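Local coordinates for protein putative Type I topoisomerase (Deinococcus radiodurans, PDB 3M4A) that probably relaxes supercoiled DNA as a type IB topoisomerase, cutting and rejoining one strand without ATP, at residues A[94-98]-A[230-234]. Sequence-based numbering, arbitrary orientation. Where two conformers were deposited one is given.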
ATOM      1  N   ARG A  94      -6.121  -4.611  11.874  1.00 14.16           N
ATOM      2  CA  ARG A  94      -4.922  -4.600  11.041  1.00 13.56           C
ATOM      3  C   ARG A  94      -4.844  -3.319  10.199  1.00 12.39           C
ATOM      4  O   ARG A  94      -3.767  -2.720  10.082  1.00 12.12           O
ATOM      5  CB  ARG A  94      -4.846  -5.826  10.132  1.00 13.53           C
ATOM      6  CG  ARG A  94      -3.477  -6.000   9.490  1.00 14.34           C
ATOM      7  CD  ARG A  94      -3.425  -7.227   8.618  1.00 14.94           C
ATOM      8  NE  ARG A  94      -2.209  -7.289   7.801  1.00 14.80           N
ATOM      9  CZ  ARG A  94      -1.060  -7.825   8.208  1.00 15.06           C
ATOM     10  NH1 ARG A  94      -0.957  -8.371   9.417  1.00 15.42           N
ATOM     11  NH2 ARG A  94      -0.013  -7.847   7.394  1.00 14.86           N
ATOM     12  N   LEU A  95      -5.972  -2.894   9.639  1.00 12.00           N
ATOM     13  CA  LEU A  95      -5.987  -1.702   8.777  1.00 11.82           C
ATOM     14  C   LEU A  95      -5.776  -0.396   9.543  1.00 11.51           C
ATOM     15  O   LEU A  95      -5.164   0.538   9.024  1.00 10.32           O
ATOM     16  CB  LEU A  95      -7.296  -1.615   7.979  1.00 12.06           C
ATOM     17  CG  LEU A  95      -7.489  -2.624   6.838  1.00 13.05           C
ATOM     18  CD1 LEU A  95      -8.714  -2.277   6.011  1.00 13.86           C
ATOM     19  CD2 LEU A  95      -6.245  -2.706   5.962  1.00 12.95           C
ATOM     20  N   THR A  96      -6.302  -0.301  10.762  1.00 11.22           N
ATOM     21  CA  THR A  96      -6.048   0.887  11.579  1.00 11.17           C
ATOM     22  C   THR A  96      -4.562   1.012  11.850  1.00 11.12           C
ATOM     23  O   THR A  96      -4.002   2.099  11.775  1.00 11.11           O
ATOM     24  CB  THR A  96      -6.797   0.795  12.933  0.50 11.28           C
ATOM     25  OG1 THR A  96      -8.184   0.548  12.690  0.50 10.67           O
ATOM     26  CG2 THR A  96      -6.645   2.084  13.725  0.50 11.11           C
ATOM     27  N   ARG A  97      -3.917  -0.110  12.146  1.00 11.33           N
ATOM     28  CA  ARG A  97      -2.491  -0.103  12.394  1.00 10.73           C
ATOM     29  C   ARG A  97      -1.704   0.176  11.111  1.00 10.20           C
ATOM     30  O   ARG A  97      -0.740   0.933  11.125  1.00 10.70           O
ATOM     31  CB  ARG A  97      -2.039  -1.414  13.029  1.00 11.21           C
ATOM     32  CG  ARG A  97      -0.674  -1.321  13.688  1.00 13.13           C
ATOM     33  CD  ARG A  97      -0.674  -0.445  14.960  1.00 17.19           C
ATOM     34  NE  ARG A  97      -1.328  -1.099  16.090  1.00 18.87           N
ATOM     35  CZ  ARG A  97      -0.761  -1.999  16.894  1.00 20.04           C
ATOM     36  NH1 ARG A  97       0.491  -2.398  16.701  1.00 20.25           N
ATOM     37  NH2 ARG A  97      -1.456  -2.516  17.899  1.00 21.06           N
ATOM     38  N   PHE A  98      -2.134  -0.413  10.002  1.00  9.30           N
ATOM     39  CA  PHE A  98      -1.522  -0.109   8.698  1.00  9.23           C
ATOM     40  C   PHE A  98      -1.593   1.395   8.387  1.00  8.48           C
ATOM     41  O   PHE A  98      -0.605   1.987   7.941  1.00  8.57           O
ATOM     42  CB  PHE A  98      -2.199  -0.914   7.593  1.00  8.22           C
ATOM     43  CG  PHE A  98      -1.583  -0.724   6.236  1.00  7.91           C
ATOM     44  CD1 PHE A  98      -0.318  -1.206   5.972  1.00  8.20           C
ATOM     45  CD2 PHE A  98      -2.279  -0.085   5.215  1.00  8.88           C
ATOM     46  CE1 PHE A  98       0.265  -1.067   4.731  1.00  9.15           C
ATOM     47  CE2 PHE A  98      -1.701   0.062   3.949  1.00  7.91           C
ATOM     48  CZ  PHE A  98      -0.427  -0.412   3.718  1.00  7.36           C
ATOM     49  N   ILE A 230       7.608  -1.040   5.246  1.00 12.14           N
ATOM     50  CA  ILE A 230       6.322  -1.344   5.894  1.00 12.35           C
ATOM     51  C   ILE A 230       6.222  -2.659   6.693  1.00 11.92           C
ATOM     52  O   ILE A 230       5.208  -2.893   7.344  1.00 11.67           O
ATOM     53  CB  ILE A 230       5.122  -1.312   4.887  1.00 12.29           C
ATOM     54  CG1 ILE A 230       5.312  -2.315   3.745  1.00 12.72           C
ATOM     55  CG2 ILE A 230       4.922   0.092   4.373  1.00 12.99           C
ATOM     56  CD1 ILE A 230       4.033  -2.657   2.973  1.00 13.58           C
ATOM     57  N   GLY A 231       7.237  -3.519   6.646  1.00 11.62           N
ATOM     58  CA  GLY A 231       7.165  -4.798   7.386  1.00 11.77           C
ATOM     59  C   GLY A 231       6.792  -4.576   8.846  1.00 11.52           C
ATOM     60  O   GLY A 231       7.262  -3.630   9.451  1.00 12.01           O
ATOM     61  N   PRO A 232       5.940  -5.441   9.430  1.00 11.92           N
ATOM     62  CA  PRO A 232       5.415  -6.709   8.951  1.00 12.23           C
ATOM     63  C   PRO A 232       4.250  -6.640   7.956  1.00 12.56           C
ATOM     64  O   PRO A 232       3.779  -7.680   7.500  1.00 13.10           O
ATOM     65  CB  PRO A 232       4.945  -7.381  10.247  1.00 12.50           C
ATOM     66  CG  PRO A 232       4.512  -6.270  11.084  1.00 12.20           C
ATOM     67  CD  PRO A 232       5.418  -5.118  10.773  1.00 12.33           C
ATOM     68  N   PHE A 233       3.788  -5.444   7.617  1.00 12.40           N
ATOM     69  CA  PHE A 233       2.768  -5.334   6.586  1.00 12.28           C
ATOM     70  C   PHE A 233       3.393  -5.728   5.256  1.00 12.37           C
ATOM     71  O   PHE A 233       4.613  -5.687   5.107  1.00 12.63           O
ATOM     72  CB  PHE A 233       2.176  -3.931   6.546  1.00 12.41           C
ATOM     73  CG  PHE A 233       1.555  -3.503   7.851  1.00 12.47           C
ATOM     74  CD1 PHE A 233       0.324  -4.017   8.246  1.00 12.54           C
ATOM     75  CD2 PHE A 233       2.205  -2.611   8.697  1.00 11.48           C
ATOM     76  CE1 PHE A 233      -0.263  -3.633   9.449  1.00 11.42           C
ATOM     77  CE2 PHE A 233       1.631  -2.227   9.913  1.00 12.95           C
ATOM     78  CZ  PHE A 233       0.393  -2.734  10.291  1.00 12.77           C
ATOM     79  N   THR A 234       2.560  -6.158   4.313  1.00 12.28           N
ATOM     80  CA  THR A 234       3.035  -6.625   3.013  1.00 12.30           C
ATOM     81  C   THR A 234       2.307  -5.920   1.875  1.00 11.88           C
ATOM     82  O   THR A 234       1.334  -5.183   2.090  1.00 11.60           O
ATOM     83  CB  THR A 234       2.809  -8.146   2.832  1.00 13.08           C
ATOM     84  OG1 THR A 234       1.416  -8.419   2.632  1.00 14.01           O
ATOM     85  CG2 THR A 234       3.321  -8.934   4.049  1.00 13.94           C
TER
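Phe233 lays its ring against Arg94, Arg97 and Phe98, and this residue has most of its segment's covered area. The ring packs near the N-terminal end of helix 91-113, with Phe233 CZ 3.4 Å from Phe98 N and Phe233 CE1 3.7 Å from Arg94 O. That N and O are already joined by the helix bond Phe98 N to Arg94 O (2.8 Å), so the ring packs on a satisfied peptide surface. Phe98 CA sits over the face of Phe233, 3.9 Å from the ring centroid, in a CH-pi contact. The edge of the Phe98 ring meets the same ring in a T-shaped pair, with centroids 5.2 Å apart and planes at 69°. Phe98 CE1 also touches Ile230 CD1 at 4.5 Å, and the Phe98 ring makes edge-to-face pairs with Phe238 and Trp241 of helix 235-254.

Arg94 reaches across toward the loop, passing beside the Phe233 ring. Its guanidinium has Phe233 CD1 over one face, 3.9 Å from Arg94 NH2. Arg94 NH2 is 3.8 Å from Pro232 O, and no hydrogen bond crosses between the segments. The main charge partner of Arg94 is Asp237, which also accepts a bond from Thr234 N. Arg97 CG lies 3.8 Å from Phe233 CZ, while the charged end of Arg97 pairs with Glu63.

The bound DNA is about 15 Å away at the nearest atom. Phe233 N hydrogen-bonds to Ile230 O at 2.9 Å, and Thr234 then N-caps helix 235-254. With the cis peptide before Pro232, residues 230-233 form a type VIa beta turn, whose Phe233 joins an aromatic cluster in the largely helical catalytic core of type IB topoisomerases.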